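Local coordinates for protein aspartate carbamoyltransferase (Leishmania major, PDB 7K46) that probably catalyses the transfer of a carbamoyl group from carbamoyl phosphate to L-aspartate, an early step of de novo pyrimidine synthesis, as a trimer, at residues Ala24-Asp27 with Ala28-Leu32; Glu94-Gln97 with Asp98-Thr102; His177-Leu180 with Lys181-His185; Glu208-Ala211 with Thr212-Lys216; Met319-Leu322 with Phe323-Ser327. All coordinates share one frame; numbering follows the deposited sequence.

Contact 1 (Ala24-Asp27 with Ala28-Leu32); sequences ADID and ALIQL
The flat groups that meet across Ala24-Asp27 and Ala28-Leu32 are peptide carbonyls. Ile30 N comes to Ile26 O nearly along the C=O axis, at 2.8 Å, and Ile30 CG1 lies beside the same oxygen, 3.3 Å from Ile26 O. One residue earlier the approach is more slanted: Leu29 N bonds Asp25 O at 2.9 Å, tilted 22° from the carbonyl plane, with Leu29 CG 3.4 Å from that Asp25 O. Leu29 CG and Ile30 CG1 both lie beside the backbone N (chi1 -74° in each), which brings the branch back over the preceding turn. The same i to i+4 bond joins Ala28 N to Ala24 O and Gln31 N to Asp27 O. Between side chains the link is a single methyl contact, Ile26 CG2 to Ile30 CD1 at 3.9 Å, the two chains meeting at a slant. Both isoleucines face helix 142-156, against Leu146 and Ile149, while Leu29 turns to Met317 and Ile321 of helix 309-326. The carboxylates and the amide find partners elsewhere: Asp25 takes Ser9 OG and the backbone N of Ser22, Asp27 forms a salt bridge with Arg23, and Gln31 NE2 reaches Asp35. These are the first turns of an amphipathic helix, the N-terminal helix of the carbamoyltransferase fold, buried on its leucine and isoleucine side.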
loop_
_atom_site.group_PDB
_atom_site.type_symbol
_atom_site.label_atom_id
_atom_site.label_comp_id
_atom_site.label_asym_id
_atom_site.label_seq_id
_atom_site.Cartn_x
_atom_site.Cartn_y
_atom_site.Cartn_z
ATOM N N ALA A 24 -14.244 -31.011 12.759
ATOM C CA ALA A 24 -12.968 -31.048 13.474
ATOM C C ALA A 24 -12.037 -29.927 13.024
ATOM O O ALA A 24 -11.365 -29.310 13.862
ATOM C CB ALA A 24 -12.290 -32.409 13.296
ATOM N N ASP A 25 -11.970 -29.659 11.709
ATOM C CA ASP A 25 -11.180 -28.531 11.201
ATOM C C ASP A 25 -11.660 -27.217 11.806
ATOM O O ASP A 25 -10.857 -26.352 12.181
ATOM C CB ASP A 25 -11.281 -28.410 9.675
ATOM C CG ASP A 25 -10.644 -29.564 8.907
ATOM O OD1 ASP A 25 -9.653 -30.185 9.373
ATOM O OD2 ASP A 25 -11.141 -29.814 7.780
ATOM N N ILE A 26 -12.978 -27.026 11.844
ATOM C CA ILE A 26 -13.542 -25.781 12.357
ATOM C C ILE A 26 -13.239 -25.631 13.842
ATOM O O ILE A 26 -12.818 -24.555 14.297
ATOM C CB ILE A 26 -15.054 -25.726 12.068
ATOM C CG1 ILE A 26 -15.293 -25.687 10.548
ATOM C CG2 ILE A 26 -15.702 -24.522 12.764
ATOM C CD1 ILE A 26 -16.751 -25.871 10.150
ATOM N N ASP A 27 -13.444 -26.704 14.619
ATOM C CA ASP A 27 -13.063 -26.700 16.034
ATOM C C ASP A 27 -11.608 -26.280 16.198
ATOM O O ASP A 27 -11.271 -25.464 17.064
ATOM C CB ASP A 27 -13.244 -28.088 16.667
ATOM C CG ASP A 27 -14.693 -28.534 16.764
ATOM O OD1 ASP A 27 -15.605 -27.688 16.735
ATOM O OD2 ASP A 27 -14.907 -29.759 16.896
ATOM N N ALA A 28 -10.726 -26.857 15.378
ATOM C CA ALA A 28 -9.299 -26.587 15.518
ATOM C C ALA A 28 -8.977 -25.149 15.140
ATOM O O ALA A 28 -8.151 -24.501 15.793
ATOM C CB ALA A 28 -8.495 -27.567 14.665
ATOM N N LEU A 29 -9.621 -24.629 14.088
ATOM C CA LEU A 29 -9.397 -23.237 13.703
ATOM C C LEU A 29 -9.923 -22.284 14.766
ATOM O O LEU A 29 -9.312 -21.240 15.041
ATOM C CB LEU A 29 -10.054 -22.949 12.350
ATOM C CG LEU A 29 -9.377 -23.502 11.096
ATOM C CD1 LEU A 29 -10.281 -23.382 9.869
ATOM C CD2 LEU A 29 -8.048 -22.773 10.834
ATOM N N ILE A 30 -11.063 -22.614 15.372
ATOM C CA ILE A 30 -11.580 -21.781 16.449
ATOM C C ILE A 30 -10.578 -21.713 17.600
ATOM O O ILE A 30 -10.277 -20.629 18.117
ATOM C CB ILE A 30 -12.951 -22.303 16.918
ATOM C CG1 ILE A 30 -14.024 -21.956 15.886
ATOM C CG2 ILE A 30 -13.303 -21.719 18.283
ATOM C CD1 ILE A 30 -15.380 -22.603 16.191
ATOM N N GLN A 31 -10.064 -22.871 18.032
ATOM C CA GLN A 31 -9.134 -22.878 19.161
ATOM C C GLN A 31 -7.849 -22.123 18.829
ATOM O O GLN A 31 -7.306 -21.402 19.675
ATOM C CB GLN A 31 -8.814 -24.316 19.581
ATOM C CG GLN A 31 -8.064 -24.412 20.908
ATOM C CD GLN A 31 -8.859 -23.821 22.061
ATOM O OE1 GLN A 31 -9.969 -24.269 22.355
ATOM N NE2 GLN A 31 -8.305 -22.795 22.704
ATOM N N LEU A 32 -7.350 -22.277 17.601
ATOM C CA LEU A 32 -6.124 -21.587 17.207
ATOM C C LEU A 32 -6.338 -20.079 17.165
ATOM O O LEU A 32 -5.484 -19.314 17.623
ATOM C CB LEU A 32 -5.637 -22.113 15.847
ATOM C CG LEU A 32 -4.383 -21.482 15.214
ATOM C CD1 LEU A 32 -3.212 -21.555 16.179
ATOM C CD2 LEU A 32 -4.032 -22.179 13.882
#

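Contact 2 (Glu94-Gln97 with Asp98-Thr102); sequences ETLQ and DTIRT
Thr95 caps the helix that Asp98 and Thr99 have just entered. It is the N-cap of helix 96-104: its OG1 accepts the N-H of Asp98 at 3.0 Å, and Thr95 O takes Thr99 N in the first regular turn. With chi1 at 63° the hydroxyl sits between backbone N and carbonyl carbon, turned toward the Asp98 amide it caps. Thr95 N gives its proton to a water that lies 2.7 Å from Asp98 OD2. Glu94 OE2 receives the hydroxyl proton of Thr99 OG1 at 2.7 Å, on the anti side and 26° out of the carboxylate plane. That OG1 accepts in turn from a water, which also donates to Glu94 O (2.9 Å). Another water lies between the carboxylates, 2.7 Å from Glu94 OE1 and 2.9 Å from Asp98 OD2. Glu94 OE1 and Asp98 OD2 also form salt bridges with Arg64 and Arg291 of the second subunit, whose Arg64 donates to Thr102 OG1 as well. Arg64 falls in the Ser-Arg-Thr stretch that in this family helps hold carbamoyl phosphate, so an active site shared between subunits is probably close by. The Asp98 carbonyl has two donors, Thr102 N at 3.0 Å and Thr102 OG1 at 2.9 Å, arriving from opposite faces of its plane.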
loop_
_atom_site.group_PDB
_atom_site.type_symbol
_atom_site.label_atom_id
_atom_site.label_comp_id
_atom_site.label_asym_id
_atom_site.label_seq_id
_atom_site.Cartn_x
_atom_site.Cartn_y
_atom_site.Cartn_z
ATOM N N GLU A 94 -4.807 -7.895 -19.817
ATOM C CA GLU A 94 -4.366 -9.274 -19.953
ATOM C C GLU A 94 -5.354 -10.214 -19.259
ATOM O O GLU A 94 -6.194 -9.796 -18.457
ATOM C CB GLU A 94 -2.952 -9.451 -19.387
ATOM C CG GLU A 94 -2.805 -9.028 -17.949
ATOM C CD GLU A 94 -1.481 -9.464 -17.319
ATOM O OE1 GLU A 94 -0.506 -9.739 -18.059
ATOM O OE2 GLU A 94 -1.426 -9.538 -16.066
ATOM N N THR A 95 -5.254 -11.501 -19.583
ATOM C CA THR A 95 -6.130 -12.487 -18.957
ATOM C C THR A 95 -5.916 -12.531 -17.447
ATOM O O THR A 95 -4.834 -12.223 -16.933
ATOM C CB THR A 95 -5.882 -13.878 -19.540
ATOM O OG1 THR A 95 -4.541 -14.281 -19.236
ATOM C CG2 THR A 95 -6.091 -13.870 -21.040
ATOM N N LEU A 96 -6.973 -12.917 -16.723
ATOM C CA LEU A 96 -6.836 -13.120 -15.283
ATOM C C LEU A 96 -5.789 -14.183 -14.985
ATOM O O LEU A 96 -5.019 -14.057 -14.023
ATOM C CB LEU A 96 -8.185 -13.514 -14.673
ATOM C CG LEU A 96 -8.148 -13.980 -13.206
ATOM C CD1 LEU A 96 -7.666 -12.870 -12.291
ATOM C CD2 LEU A 96 -9.512 -14.498 -12.766
ATOM N N GLN A 97 -5.730 -15.227 -15.820
ATOM C CA GLN A 97 -4.726 -16.271 -15.646
ATOM C C GLN A 97 -3.316 -15.695 -15.674
ATOM O O GLN A 97 -2.488 -16.025 -14.818
ATOM C CB GLN A 97 -4.882 -17.345 -16.728
ATOM C CG GLN A 97 -6.133 -18.221 -16.572
ATOM C CD GLN A 97 -7.356 -17.659 -17.291
ATOM O OE1 GLN A 97 -7.462 -16.449 -17.532
ATOM N NE2 GLN A 97 -8.290 -18.543 -17.637
ATOM N N ASP A 98 -3.021 -14.834 -16.656
ATOM C CA ASP A 98 -1.680 -14.255 -16.724
ATOM C C ASP A 98 -1.389 -13.386 -15.514
ATOM O O ASP A 98 -0.244 -13.328 -15.046
ATOM C CB ASP A 98 -1.503 -13.441 -18.008
ATOM C CG ASP A 98 -1.250 -14.317 -19.223
ATOM O OD1 ASP A 98 -1.159 -15.559 -19.059
ATOM O OD2 ASP A 98 -1.151 -13.766 -20.340
ATOM N N THR A 99 -2.408 -12.698 -14.990
ATOM C CA THR A 99 -2.200 -11.897 -13.790
ATOM C C THR A 99 -1.858 -12.781 -12.598
ATOM O O THR A 99 -0.953 -12.455 -11.817
ATOM C CB THR A 99 -3.436 -11.048 -13.505
ATOM O OG1 THR A 99 -3.656 -10.160 -14.609
ATOM C CG2 THR A 99 -3.236 -10.232 -12.223
ATOM N N ILE A 100 -2.579 -13.899 -12.442
ATOM C CA ILE A 100 -2.283 -14.845 -11.366
ATOM C C ILE A 100 -0.846 -15.350 -11.476
ATOM O O ILE A 100 -0.115 -15.409 -10.480
ATOM C CB ILE A 100 -3.298 -16.007 -11.385
ATOM C CG1 ILE A 100 -4.708 -15.484 -11.064
ATOM C CG2 ILE A 100 -2.878 -17.138 -10.422
ATOM C CD1 ILE A 100 -4.849 -14.876 -9.659
ATOM N N ARG A 101 -0.427 -15.746 -12.684
ATOM C CA ARG A 101 0.957 -16.185 -12.876
ATOM C C ARG A 101 1.940 -15.101 -12.458
ATOM O O ARG A 101 3.009 -15.393 -11.906
ATOM C CB ARG A 101 1.206 -16.563 -14.337
ATOM C CG ARG A 101 0.203 -17.538 -14.941
ATOM C CD ARG A 101 0.898 -18.776 -15.394
ATOM N NE ARG A 101 0.094 -19.603 -16.287
ATOM C CZ ARG A 101 0.344 -20.886 -16.492
ATOM N NH1 ARG A 101 1.318 -21.504 -15.841
ATOM N NH2 ARG A 101 -0.397 -21.563 -17.364
ATOM N N THR A 102 1.609 -13.843 -12.747
ATOM C CA THR A 102 2.471 -12.742 -12.334
ATOM C C THR A 102 2.593 -12.690 -10.810
ATOM O O THR A 102 3.700 -12.566 -10.272
ATOM C CB THR A 102 1.921 -11.429 -12.911
ATOM O OG1 THR A 102 1.901 -11.521 -14.346
ATOM C CG2 THR A 102 2.798 -10.237 -12.510
HETATM O O HOH W 1 0.188 -11.205 -20.278
HETATM O O HOH W 2 -6.040 -9.501 -15.532
HETATM O O HOH W 3 -3.766 -16.426 -20.638
HETATM O O HOH W 4 -2.842 -11.923 -21.447
#

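Contact 3 (His177-Leu180 with Lys181-His185); sequences HSLL and KLLAH
Lys181 begins the second half of this pair of helical turns by bonding its N to His177 O at 3.0 Å. Both halves belong to helix 174-186, the connection of a beta-alpha-beta unit between strands 163-167 and 191-195 in the Rossmann-like aspartate-binding domain. The aliphatic stem of Lys181 lies along the turn below, CG only 3.3 Å from His177 O, and then runs fully extended toward helix 204-217. The ring of His177 takes another course, its NE2 bonding Leu170 O. Leu182 follows, its N on Ser178 O at 2.9 Å; its side chain faces Ala145 and Ile149 of helix 142-156. Leu183 makes the one apolar side-chain contact between the halves. Its CD1 meets Leu179 CG at 4.0 Å, and its own CG also lies 3.3 Å from Leu179 O, the carbonyl that receives Leu183 N. The two leucines differ in their first torsion: CG of Leu179 is anti to the backbone N (chi1 -180°), whereas that of Leu183 is beside it (chi1 -71°), which lets the branches lean together at an angle. Leu183 also touches Ile164 of the strand beneath, and Leu180 touches Leu166. Ala184 comes next, N to Leu180 O, with its methyl against that oxygen. His185 N continues the pattern on Lys181 O. The ring nitrogen His185 ND1 lies 2.9 Å from Asp213 OD2, a probable hydrogen bond.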
loop_
_atom_site.group_PDB
_atom_site.type_symbol
_atom_site.label_atom_id
_atom_site.label_comp_id
_atom_site.label_asym_id
_atom_site.label_seq_id
_atom_site.Cartn_x
_atom_site.Cartn_y
_atom_site.Cartn_z
ATOM N N HIS A 177 -26.997 -17.912 2.386
ATOM C CA HIS A 177 -27.270 -19.295 1.990
ATOM C C HIS A 177 -26.140 -20.213 2.427
ATOM O O HIS A 177 -26.372 -21.286 2.995
ATOM C CB HIS A 177 -27.434 -19.431 0.475
ATOM C CG HIS A 177 -28.501 -18.577 -0.125
ATOM N ND1 HIS A 177 -28.715 -18.523 -1.487
ATOM C CD2 HIS A 177 -29.409 -17.739 0.435
ATOM C CE1 HIS A 177 -29.711 -17.690 -1.741
ATOM N NE2 HIS A 177 -30.142 -17.194 -0.594
ATOM N N SER A 178 -24.899 -19.805 2.137
ATOM C CA SER A 178 -23.731 -20.602 2.494
ATOM C C SER A 178 -23.591 -20.738 4.005
ATOM O O SER A 178 -23.238 -21.812 4.513
ATOM C CB SER A 178 -22.475 -19.966 1.891
ATOM O OG SER A 178 -21.315 -20.721 2.186
ATOM N N LEU A 179 -23.851 -19.653 4.741
ATOM C CA LEU A 179 -23.764 -19.718 6.197
ATOM C C LEU A 179 -24.761 -20.723 6.760
ATOM O O LEU A 179 -24.417 -21.534 7.629
ATOM C CB LEU A 179 -23.988 -18.331 6.810
ATOM C CG LEU A 179 -23.914 -18.289 8.349
ATOM C CD1 LEU A 179 -22.516 -18.650 8.856
ATOM C CD2 LEU A 179 -24.365 -16.949 8.897
ATOM N N LEU A 180 -25.996 -20.702 6.260
ATOM C CA LEU A 180 -26.991 -21.670 6.717
ATOM C C LEU A 180 -26.551 -23.100 6.409
ATOM O O LEU A 180 -26.636 -23.989 7.267
ATOM C CB LEU A 180 -28.343 -21.368 6.076
ATOM C CG LEU A 180 -29.428 -22.406 6.353
ATOM C CD1 LEU A 180 -29.669 -22.513 7.856
ATOM C CD2 LEU A 180 -30.722 -22.058 5.609
ATOM N N LYS A 181 -26.079 -23.345 5.182
ATOM C CA LYS A 181 -25.630 -24.694 4.830
ATOM C C LYS A 181 -24.520 -25.155 5.763
ATOM O O LYS A 181 -24.532 -26.294 6.246
ATOM C CB LYS A 181 -25.140 -24.738 3.385
ATOM C CG LYS A 181 -26.203 -24.534 2.321
ATOM C CD LYS A 181 -25.513 -24.489 0.965
ATOM C CE LYS A 181 -26.457 -24.117 -0.143
ATOM N NZ LYS A 181 -25.735 -24.138 -1.446
ATOM N N LEU A 182 -23.557 -24.272 6.041
ATOM C CA LEU A 182 -22.432 -24.635 6.894
ATOM C C LEU A 182 -22.890 -24.932 8.317
ATOM O O LEU A 182 -22.438 -25.908 8.932
ATOM C CB LEU A 182 -21.401 -23.506 6.885
ATOM C CG LEU A 182 -20.072 -23.828 7.554
ATOM C CD1 LEU A 182 -19.339 -24.853 6.715
ATOM C CD2 LEU A 182 -19.242 -22.568 7.717
ATOM N N LEU A 183 -23.780 -24.098 8.858
ATOM C CA LEU A 183 -24.242 -24.292 10.231
ATOM C C LEU A 183 -25.022 -25.599 10.362
ATOM O O LEU A 183 -24.793 -26.384 11.290
ATOM C CB LEU A 183 -25.102 -23.102 10.670
ATOM C CG LEU A 183 -24.398 -21.760 10.918
ATOM C CD1 LEU A 183 -25.382 -20.629 11.226
ATOM C CD2 LEU A 183 -23.398 -21.906 12.055
ATOM N N ALA A 184 -25.951 -25.849 9.429
ATOM C CA ALA A 184 -26.786 -27.045 9.504
ATOM C C ALA A 184 -25.974 -28.315 9.289
ATOM O O ALA A 184 -26.325 -29.370 9.824
ATOM C CB ALA A 184 -27.914 -26.970 8.474
ATOM N N HIS A 185 -24.906 -28.240 8.499
ATOM C CA HIS A 185 -24.105 -29.428 8.242
ATOM C C HIS A 185 -23.228 -29.797 9.426
ATOM O O HIS A 185 -22.957 -30.985 9.640
ATOM C CB HIS A 185 -23.216 -29.227 7.011
ATOM C CG HIS A 185 -22.546 -30.484 6.550
ATOM N ND1 HIS A 185 -23.252 -31.580 6.102
ATOM C CD2 HIS A 185 -21.237 -30.826 6.483
ATOM C CE1 HIS A 185 -22.406 -32.540 5.769
ATOM N NE2 HIS A 185 -21.177 -32.107 5.989
#

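Contact 4 (Glu208-Ala211 with Thr212-Lys216); sequences EHVA and TDVVK
In helix 204-217, the crossover helix of the beta-alpha-beta unit of strands 191-195 and 220-224, Val214 N reaches Val210 O at 2.8 Å and so resumes regular bonding after a water-opened kink. Just before that, the direct bonds from Thr212 N to Glu208 O and from Asp213 N to His209 O are missing. Two waters stand in. One donates to Glu208 O at 2.8 Å and accepts from Thr212 N at 3.0 Å; the other does the same between His209 O (2.8 Å) and Asp213 N. The backbone shows where the helix is distorted: psi of Val210 is -1°, and Ala211 N bonds Glu208 O, three residues back, at 3.3 Å. Beyond the kink Val215 N takes Ala211 O, and Val215 CG2 lies beside that oxygen. On the inner side Val210 turns CG2 toward Val214, whose nearer methyl is also CG2; as Val214 is deposited in two conformers, that methyl contact remains doubtful. The kink lies on a largely surface-exposed part of the helix. Of the two flanking strands, 220-224 is at the edge of the five-stranded parallel sheet of this chain, and the buried side of the helix, at Val210, leans on Lys181 of the adjacent helix 174-186.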
loop_
_atom_site.group_PDB
_atom_site.type_symbol
_atom_site.label_atom_id
_atom_site.label_comp_id
_atom_site.label_asym_id
_atom_site.label_seq_id
_atom_site.Cartn_x
_atom_site.Cartn_y
_atom_site.Cartn_z
ATOM N N GLU A 208 -33.964 -27.414 0.326
ATOM C CA GLU A 208 -33.757 -28.782 -0.130
ATOM C C GLU A 208 -32.324 -29.220 0.130
ATOM O O GLU A 208 -32.077 -30.372 0.497
ATOM C CB GLU A 208 -34.102 -28.906 -1.615
ATOM N N HIS A 209 -31.366 -28.301 -0.026
ATOM C CA HIS A 209 -29.964 -28.660 0.172
ATOM C C HIS A 209 -29.688 -29.088 1.609
ATOM O O HIS A 209 -28.945 -30.045 1.846
ATOM C CB HIS A 209 -29.055 -27.492 -0.211
ATOM C CG HIS A 209 -27.595 -27.819 -0.108
ATOM N ND1 HIS A 209 -26.830 -28.168 -1.201
ATOM C CD2 HIS A 209 -26.769 -27.879 0.965
ATOM C CE1 HIS A 209 -25.592 -28.410 -0.808
ATOM N NE2 HIS A 209 -25.528 -28.245 0.502
ATOM N N VAL A 210 -30.271 -28.387 2.588
ATOM C CA VAL A 210 -29.985 -28.690 3.988
ATOM C C VAL A 210 -30.902 -29.765 4.561
ATOM O O VAL A 210 -30.723 -30.154 5.724
ATOM C CB VAL A 210 -30.067 -27.419 4.863
ATOM C CG1 VAL A 210 -29.087 -26.362 4.358
ATOM C CG2 VAL A 210 -31.493 -26.874 4.906
ATOM N N ALA A 211 -31.852 -30.284 3.774
ATOM C CA ALA A 211 -32.891 -31.159 4.321
ATOM C C ALA A 211 -32.309 -32.420 4.965
ATOM O O ALA A 211 -32.733 -32.813 6.060
ATOM C CB ALA A 211 -33.898 -31.522 3.226
ATOM N N THR A 212 -31.347 -33.073 4.303
ATOM C CA THR A 212 -30.712 -34.255 4.885
ATOM C C THR A 212 -30.148 -33.948 6.269
ATOM O O THR A 212 -30.364 -34.705 7.225
ATOM C CB THR A 212 -29.602 -34.777 3.961
ATOM O OG1 THR A 212 -30.175 -35.338 2.772
ATOM C CG2 THR A 212 -28.781 -35.855 4.665
ATOM N N ASP A 213 -29.437 -32.822 6.396
ATOM C CA ASP A 213 -28.817 -32.461 7.668
ATOM C C ASP A 213 -29.858 -32.082 8.715
ATOM O O ASP A 213 -29.747 -32.482 9.880
ATOM C CB ASP A 213 -27.840 -31.305 7.461
ATOM C CG ASP A 213 -26.615 -31.717 6.666
ATOM O OD1 ASP A 213 -26.172 -32.871 6.831
ATOM O OD2 ASP A 213 -26.096 -30.893 5.878
ATOM N N VAL A 214 -30.862 -31.292 8.327
ATOM C CA VAL A 214 -31.869 -30.814 9.273
ATOM C C VAL A 214 -32.667 -31.980 9.851
ATOM O O VAL A 214 -33.084 -31.955 11.016
ATOM C CB VAL A 214 -32.764 -29.777 8.561
ATOM C CG1 VAL A 214 -34.101 -29.642 9.230
ATOM C CG2 VAL A 214 -32.056 -28.415 8.494
ATOM N N VAL A 215 -32.885 -33.027 9.052
ATOM C CA VAL A 215 -33.678 -34.154 9.543
ATOM C C VAL A 215 -32.822 -35.119 10.370
ATOM O O VAL A 215 -33.300 -35.704 11.347
ATOM C CB VAL A 215 -34.382 -34.865 8.370
ATOM C CG1 VAL A 215 -34.940 -36.210 8.812
ATOM C CG2 VAL A 215 -35.527 -34.003 7.848
ATOM N N LYS A 216 -31.553 -35.312 9.998
ATOM C CA LYS A 216 -30.674 -36.132 10.831
ATOM C C LYS A 216 -30.449 -35.480 12.193
ATOM O O LYS A 216 -30.431 -36.164 13.224
ATOM C CB LYS A 216 -29.332 -36.364 10.124
HETATM O O HOH W 5 -30.754 -32.630 1.424
HETATM O O HOH W 6 -28.114 -31.780 3.895
#

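Contact 5 (Met319-Leu322 with Phe323-Ser327); sequences MAIL and FSVLS
Ser324 turns its hydroxyl back on Ala320, one helical turn earlier. With OG beside its own backbone N (chi1 -61°), the hydroxyl donates to Ala320 O at 2.8 Å, while Ser324 N reaches the same oxygen at 3.1 Å from the opposite face of the carbonyl plane. One buried carbonyl thus holds two donors, and OG accepts in addition from Val7 N of the N-terminal segment. Val325 sets its CG2 beside its backbone N as well. That methyl lies 3.2 Å from Ile321 O, which also receives Val325 N, and 4.1 Å from Ile321 CG2, the two side chains slanting past one another. These turns end helix 309-326, the C-terminal helix of the carbamoyltransferase fold, which packs against the N-terminal helix 23-41; Ala320 and Ser324 lie on Leu32 there, and Met319 and Phe323 on Met36. Phe323 instead has CG anti to the backbone N (chi1 179°), and its CB lies 3.1 Å from Met319 O, the acceptor of Phe323 N. Ser327, the first residue to leave helical geometry, places its OG 3.4 Å above the plane of the Phe323 ring, over the centre, while its hydroxyl donates to Phe323 O at 2.8 Å.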
loop_
_atom_site.group_PDB
_atom_site.type_symbol
_atom_site.label_atom_id
_atom_site.label_comp_id
_atom_site.label_asym_id
_atom_site.label_seq_id
_atom_site.Cartn_x
_atom_site.Cartn_y
_atom_site.Cartn_z
ATOM N N MET A 319 -5.825 -14.971 10.778
ATOM C CA MET A 319 -4.480 -15.342 11.219
ATOM C C MET A 319 -4.352 -16.855 11.391
ATOM O O MET A 319 -3.365 -17.462 10.958
ATOM C CB MET A 319 -4.147 -14.630 12.535
ATOM C CG MET A 319 -3.943 -13.114 12.406
ATOM S SD MET A 319 -3.622 -12.278 13.992
ATOM C CE MET A 319 -2.016 -12.946 14.445
ATOM N N ALA A 320 -5.335 -17.477 12.046
ATOM C CA ALA A 320 -5.305 -18.929 12.216
ATOM C C ALA A 320 -5.227 -19.629 10.868
ATOM O O ALA A 320 -4.472 -20.591 10.698
ATOM C CB ALA A 320 -6.549 -19.397 12.977
ATOM N N ILE A 321 -5.990 -19.141 9.893
ATOM C CA ILE A 321 -6.007 -19.755 8.567
ATOM C C ILE A 321 -4.672 -19.555 7.862
ATOM O O ILE A 321 -4.064 -20.517 7.373
ATOM C CB ILE A 321 -7.181 -19.200 7.738
ATOM C CG1 ILE A 321 -8.520 -19.699 8.321
ATOM C CG2 ILE A 321 -7.056 -19.637 6.262
ATOM C CD1 ILE A 321 -9.740 -18.988 7.763
ATOM N N LEU A 322 -4.196 -18.307 7.785
ATOM C CA LEU A 322 -2.942 -18.048 7.074
ATOM C C LEU A 322 -1.784 -18.801 7.714
ATOM O O LEU A 322 -0.936 -19.365 7.013
ATOM C CB LEU A 322 -2.637 -16.546 7.046
ATOM C CG LEU A 322 -3.592 -15.658 6.247
ATOM C CD1 LEU A 322 -3.356 -14.186 6.584
ATOM C CD2 LEU A 322 -3.441 -15.902 4.741
ATOM N N PHE A 323 -1.730 -18.808 9.049
ATOM C CA PHE A 323 -0.692 -19.545 9.766
ATOM C C PHE A 323 -0.715 -21.026 9.405
ATOM O O PHE A 323 0.336 -21.653 9.214
ATOM C CB PHE A 323 -0.908 -19.356 11.270
ATOM C CG PHE A 323 0.081 -20.072 12.140
ATOM C CD1 PHE A 323 1.302 -19.487 12.456
ATOM C CD2 PHE A 323 -0.232 -21.311 12.698
ATOM C CE1 PHE A 323 2.206 -20.142 13.286
ATOM C CE2 PHE A 323 0.667 -21.967 13.525
ATOM C CZ PHE A 323 1.888 -21.386 13.816
ATOM N N SER A 324 -1.908 -21.600 9.310
ATOM C CA SER A 324 -2.028 -23.025 9.017
ATOM C C SER A 324 -1.699 -23.313 7.559
ATOM O O SER A 324 -1.055 -24.323 7.244
ATOM C CB SER A 324 -3.441 -23.501 9.366
ATOM O OG SER A 324 -3.714 -23.317 10.754
ATOM N N VAL A 325 -2.119 -22.427 6.656
ATOM C CA VAL A 325 -1.841 -22.629 5.233
ATOM C C VAL A 325 -0.340 -22.580 4.963
ATOM O O VAL A 325 0.203 -23.409 4.214
ATOM C CB VAL A 325 -2.606 -21.584 4.397
ATOM C CG1 VAL A 325 -2.089 -21.561 2.942
ATOM C CG2 VAL A 325 -4.117 -21.876 4.440
ATOM N N LEU A 326 0.365 -21.641 5.600
ATOM C CA LEU A 326 1.740 -21.331 5.234
ATOM C C LEU A 326 2.794 -21.895 6.179
ATOM O O LEU A 326 3.985 -21.803 5.871
ATOM C CB LEU A 326 1.923 -19.811 5.135
ATOM C CG LEU A 326 1.201 -19.198 3.937
ATOM C CD1 LEU A 326 1.363 -17.670 3.952
ATOM C CD2 LEU A 326 1.714 -19.807 2.627
ATOM N N SER A 327 2.421 -22.472 7.310
ATOM C CA SER A 327 3.457 -22.972 8.204
ATOM C C SER A 327 4.005 -24.283 7.660
ATOM O O SER A 327 3.245 -25.157 7.236
ATOM C CB SER A 327 2.936 -23.136 9.632
ATOM O OG SER A 327 2.920 -21.871 10.288
#

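Along the chain the five contacts come in series, each on a helix of its own. Contacts 1 and 5 belong to the first and last helices, yet their centres are only 12 Å apart and they touch, Leu32 CD2 resting 3.3 Å from Ser324 OG; the two ends of the chain thus pack together, probably helping to hold the two domains together. Contacts 3 and 4 sit side by side, centres 10 Å apart, on neighbouring helices around the five-stranded parallel sheet. Contact 1 comes within about 4 Å of contact 3, nearest atoms, without touching. Contact 2 stands apart, its centre 40 Å from that of contact 4, at the subunit interface of the trimer.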